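Local structure of SusD superfamily protein (Parabacteroides distasonis, 3OTN) at residues E148-R153 / Q471-L476; Y78-W83 / P464-E469. The protein is a putative outer-membrane protein of the SusD family that probably binds nutrients, most likely carbohydrates, at the cell surface. All coordinates share one frame; numbering follows the deposited sequence. Where two conformers were deposited one is given.

Contact 1 (E148-R153 / Q471-L476)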
# COMPACT_ATOMS: atom_id res chain seq x y z
N GLU A 148 17.95 -1.55 27.44
CA GLU A 148 16.81 -2.24 28.07
C GLU A 148 15.86 -2.68 26.96
O GLU A 148 15.44 -1.87 26.13
CB GLU A 148 16.10 -1.31 29.10
CG GLU A 148 14.79 -1.86 29.72
CD GLU A 148 14.91 -3.28 30.31
OE1 GLU A 148 15.72 -3.49 31.24
OE2 GLU A 148 14.18 -4.19 29.84
N LEU A 149 15.56 -3.98 26.92
CA LEU A 149 14.75 -4.56 25.85
C LEU A 149 13.24 -4.30 26.00
O LEU A 149 12.52 -4.35 25.00
CB LEU A 149 15.07 -6.06 25.66
CG LEU A 149 16.53 -6.29 25.20
CD1 LEU A 149 16.89 -7.79 25.14
CD2 LEU A 149 16.87 -5.62 23.86
N GLN A 150 12.80 -3.96 27.23
CA GLN A 150 11.45 -3.46 27.49
C GLN A 150 11.36 -1.98 27.05
O GLN A 150 11.17 -1.09 27.86
CB GLN A 150 11.06 -3.64 28.98
CG GLN A 150 11.13 -5.11 29.47
CD GLN A 150 9.90 -5.94 29.13
OE1 GLN A 150 8.93 -5.90 29.87
NE2 GLN A 150 9.95 -6.69 28.03
N VAL A 151 11.45 -1.75 25.74
CA VAL A 151 11.41 -0.39 25.16
C VAL A 151 10.03 0.26 25.35
O VAL A 151 9.07 -0.42 25.67
CB VAL A 151 11.74 -0.45 23.66
CG1 VAL A 151 13.19 -0.94 23.46
CG2 VAL A 151 10.77 -1.41 22.90
N SER A 152 9.97 1.57 25.15
CA SER A 152 8.74 2.34 25.19
C SER A 152 8.46 2.89 23.81
O SER A 152 9.36 2.98 22.98
CB SER A 152 8.91 3.49 26.17
OG SER A 152 9.20 2.95 27.45
N ARG A 153 7.21 3.25 23.58
CA ARG A 153 6.80 3.85 22.32
C ARG A 153 7.28 5.30 22.32
O ARG A 153 7.10 6.00 23.30
CB ARG A 153 5.28 3.80 22.17
CG ARG A 153 4.70 2.39 22.27
CD ARG A 153 3.19 2.45 22.44
NE ARG A 153 2.57 3.03 21.28
CZ ARG A 153 1.37 3.61 21.22
NH1 ARG A 153 0.59 3.77 22.28
NH2 ARG A 153 0.96 4.08 20.05
N GLN A 471 1.62 -7.71 26.42
CA GLN A 471 1.85 -8.69 27.51
C GLN A 471 3.34 -9.08 27.63
O GLN A 471 3.84 -9.32 28.74
CB GLN A 471 0.92 -9.91 27.38
CG GLN A 471 -0.58 -9.49 27.53
CD GLN A 471 -1.54 -10.66 27.57
OE1 GLN A 471 -1.30 -11.71 26.98
NE2 GLN A 471 -2.63 -10.48 28.30
N ALA A 472 4.04 -9.12 26.50
CA ALA A 472 5.50 -9.34 26.45
C ALA A 472 6.30 -8.15 27.03
O ALA A 472 7.37 -8.32 27.57
CB ALA A 472 5.95 -9.56 25.01
N ASN A 473 5.76 -6.95 26.84
CA ASN A 473 6.40 -5.69 27.18
C ASN A 473 5.35 -4.72 27.71
O ASN A 473 4.80 -3.92 26.94
CB ASN A 473 7.11 -5.11 25.94
CG ASN A 473 7.87 -3.84 26.26
OD1 ASN A 473 7.94 -3.45 27.42
ND2 ASN A 473 8.43 -3.19 25.23
N PRO A 474 5.09 -4.76 29.02
CA PRO A 474 4.17 -3.79 29.58
C PRO A 474 4.65 -2.34 29.57
O PRO A 474 3.88 -1.50 29.99
CB PRO A 474 3.97 -4.26 31.04
CG PRO A 474 5.03 -5.21 31.30
CD PRO A 474 5.49 -5.77 30.01
N ASN A 475 5.89 -2.05 29.15
CA ASN A 475 6.29 -0.65 28.88
C ASN A 475 5.67 -0.05 27.61
O ASN A 475 5.83 1.14 27.39
CB ASN A 475 7.83 -0.45 28.87
CG ASN A 475 8.43 -0.42 30.27
OD1 ASN A 475 7.74 -0.13 31.23
ND2 ASN A 475 9.71 -0.74 30.39
N LEU A 476 5.02 -0.85 26.78
CA LEU A 476 4.23 -0.33 25.66
C LEU A 476 2.86 0.15 26.13
O LEU A 476 2.04 -0.62 26.63
CB LEU A 476 4.03 -1.38 24.56
CG LEU A 476 5.26 -2.04 23.93
CD1 LEU A 476 4.82 -3.14 22.95
CD2 LEU A 476 6.17 -0.99 23.21
O HOH W 1 7.04 3.40 29.22
O HOH W 2 5.16 2.86 25.69

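Contact 2 (Y78-W83 / P464-E469). With ACT (acetate ion), chain E.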
# COMPACT_ATOMS: atom_id res chain seq x y z
N TYR A 78 -4.36 -9.43 11.97
CA TYR A 78 -3.43 -8.64 11.14
C TYR A 78 -2.44 -7.79 11.88
O TYR A 78 -1.29 -7.68 11.47
CB TYR A 78 -4.17 -7.80 10.08
CG TYR A 78 -5.35 -8.53 9.50
CD1 TYR A 78 -5.17 -9.75 8.88
CD2 TYR A 78 -6.66 -8.04 9.63
CE1 TYR A 78 -6.22 -10.47 8.39
CE2 TYR A 78 -7.76 -8.78 9.11
CZ TYR A 78 -7.52 -10.00 8.49
OH TYR A 78 -8.54 -10.79 7.96
N ILE A 79 -2.87 -7.11 12.95
CA ILE A 79 -2.03 -6.18 13.65
C ILE A 79 -0.74 -6.86 14.21
O ILE A 79 0.32 -6.25 14.20
CB ILE A 79 -2.79 -5.37 14.76
CG1 ILE A 79 -3.37 -6.30 15.84
CG2 ILE A 79 -3.89 -4.44 14.13
CD1 ILE A 79 -4.12 -5.59 16.93
N GLU A 80 -0.82 -8.10 14.67
CA GLU A 80 0.37 -8.83 15.14
C GLU A 80 1.39 -9.01 14.04
O GLU A 80 2.59 -8.84 14.26
CB GLU A 80 -0.00 -10.22 15.69
CG GLU A 80 -0.46 -10.17 17.09
CD GLU A 80 -1.00 -11.50 17.58
OE1 GLU A 80 -2.05 -11.96 17.07
OE2 GLU A 80 -0.38 -12.03 18.52
N ASP A 81 0.91 -9.39 12.86
CA ASP A 81 1.78 -9.68 11.71
C ASP A 81 2.50 -8.41 11.27
O ASP A 81 3.69 -8.43 10.98
CB ASP A 81 0.95 -10.26 10.55
CG ASP A 81 0.11 -11.46 10.98
OD1 ASP A 81 0.64 -12.57 10.94
OD2 ASP A 81 -1.04 -11.27 11.44
N TRP A 82 1.75 -7.32 11.22
CA TRP A 82 2.30 -6.05 10.82
C TRP A 82 3.35 -5.57 11.80
O TRP A 82 4.42 -5.16 11.36
CB TRP A 82 1.23 -4.97 10.64
CG TRP A 82 0.53 -4.98 9.33
CD1 TRP A 82 -0.69 -5.53 9.05
CD2 TRP A 82 0.98 -4.36 8.14
NE1 TRP A 82 -1.02 -5.31 7.73
CE2 TRP A 82 -0.01 -4.60 7.15
CE3 TRP A 82 2.12 -3.65 7.79
CZ2 TRP A 82 0.11 -4.11 5.84
CZ3 TRP A 82 2.25 -3.19 6.48
CH2 TRP A 82 1.23 -3.40 5.53
N TRP A 83 3.07 -5.66 13.10
CA TRP A 83 4.04 -5.23 14.11
C TRP A 83 5.31 -6.09 14.11
O TRP A 83 6.40 -5.59 14.04
CB TRP A 83 3.41 -5.28 15.50
CG TRP A 83 4.25 -4.74 16.60
CD1 TRP A 83 5.21 -5.41 17.30
CD2 TRP A 83 4.18 -3.44 17.14
NE1 TRP A 83 5.76 -4.59 18.26
CE2 TRP A 83 5.16 -3.36 18.18
CE3 TRP A 83 3.41 -2.31 16.85
CZ2 TRP A 83 5.36 -2.20 18.93
CZ3 TRP A 83 3.62 -1.13 17.60
CH2 TRP A 83 4.58 -1.10 18.64
N PRO A 464 -4.86 -0.75 17.23
CA PRO A 464 -4.30 -1.02 18.55
C PRO A 464 -2.92 -1.66 18.47
O PRO A 464 -2.60 -2.37 17.49
CB PRO A 464 -5.29 -2.05 19.16
CG PRO A 464 -6.31 -2.31 18.17
CD PRO A 464 -5.93 -1.70 16.88
N ILE A 465 -2.16 -1.46 19.52
CA ILE A 465 -0.92 -2.20 19.72
C ILE A 465 -1.41 -3.61 20.08
O ILE A 465 -2.30 -3.73 20.89
CB ILE A 465 -0.07 -1.63 20.85
CG1 ILE A 465 0.17 -0.11 20.67
CG2 ILE A 465 1.25 -2.39 20.95
CD1 ILE A 465 0.67 0.33 19.29
N PRO A 466 -0.86 -4.66 19.45
CA PRO A 466 -1.30 -6.04 19.74
C PRO A 466 -1.14 -6.47 21.18
O PRO A 466 -0.11 -6.18 21.80
CB PRO A 466 -0.36 -6.90 18.88
CG PRO A 466 0.09 -6.06 17.83
CD PRO A 466 0.12 -4.64 18.35
N LEU A 467 -2.14 -7.19 21.68
CA LEU A 467 -2.13 -7.68 23.02
C LEU A 467 -0.88 -8.50 23.28
O LEU A 467 -0.27 -8.32 24.31
CB LEU A 467 -3.36 -8.55 23.31
CG LEU A 467 -3.47 -9.08 24.75
CD1 LEU A 467 -3.43 -7.94 25.77
CD2 LEU A 467 -4.76 -9.93 24.91
N SER A 468 -0.47 -9.37 22.34
CA SER A 468 0.73 -10.17 22.55
C SER A 468 1.98 -9.32 22.87
O SER A 468 2.79 -9.68 23.74
CB SER A 468 1.01 -11.08 21.34
OG SER A 468 1.22 -10.31 20.19
N GLU A 469 2.15 -8.23 22.13
CA GLU A 469 3.28 -7.31 22.31
C GLU A 469 3.23 -6.61 23.66
O GLU A 469 4.25 -6.52 24.34
CB GLU A 469 3.30 -6.29 21.20
CG GLU A 469 3.58 -6.91 19.82
CD GLU A 469 4.96 -7.59 19.72
OE1 GLU A 469 5.94 -7.14 20.39
OE2 GLU A 469 5.05 -8.55 18.97
C ACT E . 9.09 -3.96 19.44
O ACT E . 8.01 -3.94 20.09
OXT ACT E . 9.66 -5.07 19.16
CH3 ACT E . 9.70 -2.69 19.00

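Contact 1 (E148-R153 / Q471-L476)
Gln150 and Asn473 run antiparallel alongside one another, their amide planes 39° apart. Gln150 NE2 donates to Ala472 O at 3.1 Å, and the acceptor lies in the Gln150 amide plane. The bond is nearly straight. It uses a carbonyl of the last turn of helix 467-472. On the same amide, Gln150 OE1 rests against Pro474 CD at 3.4 Å. Asn473 donates in the other direction, from ND2 to Val151 O at 2.9 Å. Asn473 CG is anti to its backbone N (chi1 -176°), which puts CG toward the 148-153 loop. A third side-chain amide, Asn475 ND2, gives a straight bond of 2.9 Å to Gln150 O.

Local turns shape both segments. Asn473 OD1 accepts from Asn475 N, an Asx turn whose donor stands above the carbonyl plane. A type I turn runs from Asn473 to Leu476. In the loop, Gln150 is the centre of an inverse gamma turn, and Gln150 N donates to Glu148 OE2 at 3.0 Å. A water bridges Asn475 O and Ser152 OG. Leu476 CD2 packs on Arg153 CG at 3.8 Å, while the guanidinium group bonds to the side chains of Asn479 and Thr477 and the backbone O of Asp135. The contact thus joins a loop to the end of a helix and the turn after it by side-chain amides meeting backbone carbonyls, with no salt bridge between them.

Contact 2 (Y78-W83 / P464-E469)
The CG methylene of Glu469 lies on the indole face of Trp83, and the acid group leads off past the rim. Glu469 CG sits 3.7 Å from the centroid of the five-membered ring, 30° off the ring normal, a CH-pi contact. Glu469 CD sits outside the rim, beside the Trp83 CD1 corner at 3.3 Å, and the carboxylate plane is turned 32° from the indole. The Glu469 chain bends at chi2 (-62°), which brings CD down beside the CD1-NE1 side of the indole. At the indole edge, Trp83 NE1 donates to an acetate oxygen, ACT O, at 3.0 Å. The acetate probably comes from the crystallisation liquor.

Ile465 CG2 lies over the same face as Glu469 CG, near the rim. Its CD1 reaches Trp83 CZ3 at 3.7 Å.

Pro466, at the N-cap position of helix 467-472, packs against the first turn of helix 79-100. Its CG lies 3.6 Å from Ile79 O, and its CB meets Glu80 CG. Ile79 CD1 reaches past it to Pro464 O at 3.6 Å. The Glu80 chain runs extended beyond CG. In the conformer given, Glu80 OE2 accepts a bond from Ser468 OG at 2.9 Å; Glu80 has a second conformer. The hydroxyl comes from the anti side of the carboxylate. It adds a polar link to a largely apolar contact.

Phe133, at the end of helix 108-133, touches Ile79, Ile465 and Pro466 and meets Trp83 edge-to-face. Tyr87 and Gln84, further along helix 79-100, extend the contact to Trp83 and to Ser468 and Glu469. The start of helix 467-472 is thereby packed against the start of helix 79-100, beside the end of helix 108-133.

Overall arrangement
Both contacts hold helix 467-472 near the C-terminus, contact 2 at its start and contact 1 at its end. Each joins it to the N-terminal part of the chain. Contact 2 is buried, with prolines, isoleucines and an indole against helix 79-100. Contact 1 lies at the surface, farther from the centre of the chain, and pairs loop with turn through amides and water. Their centres are about 13 Å apart, and they touch. Leu476 CD1 packs on Glu469 O at 3.7 Å and also approaches Ile465 and Trp83. Arg153 NH2 packs on Ile465 CD1. Apolar packing in contact 2 thus gives way to polar bonding in contact 1.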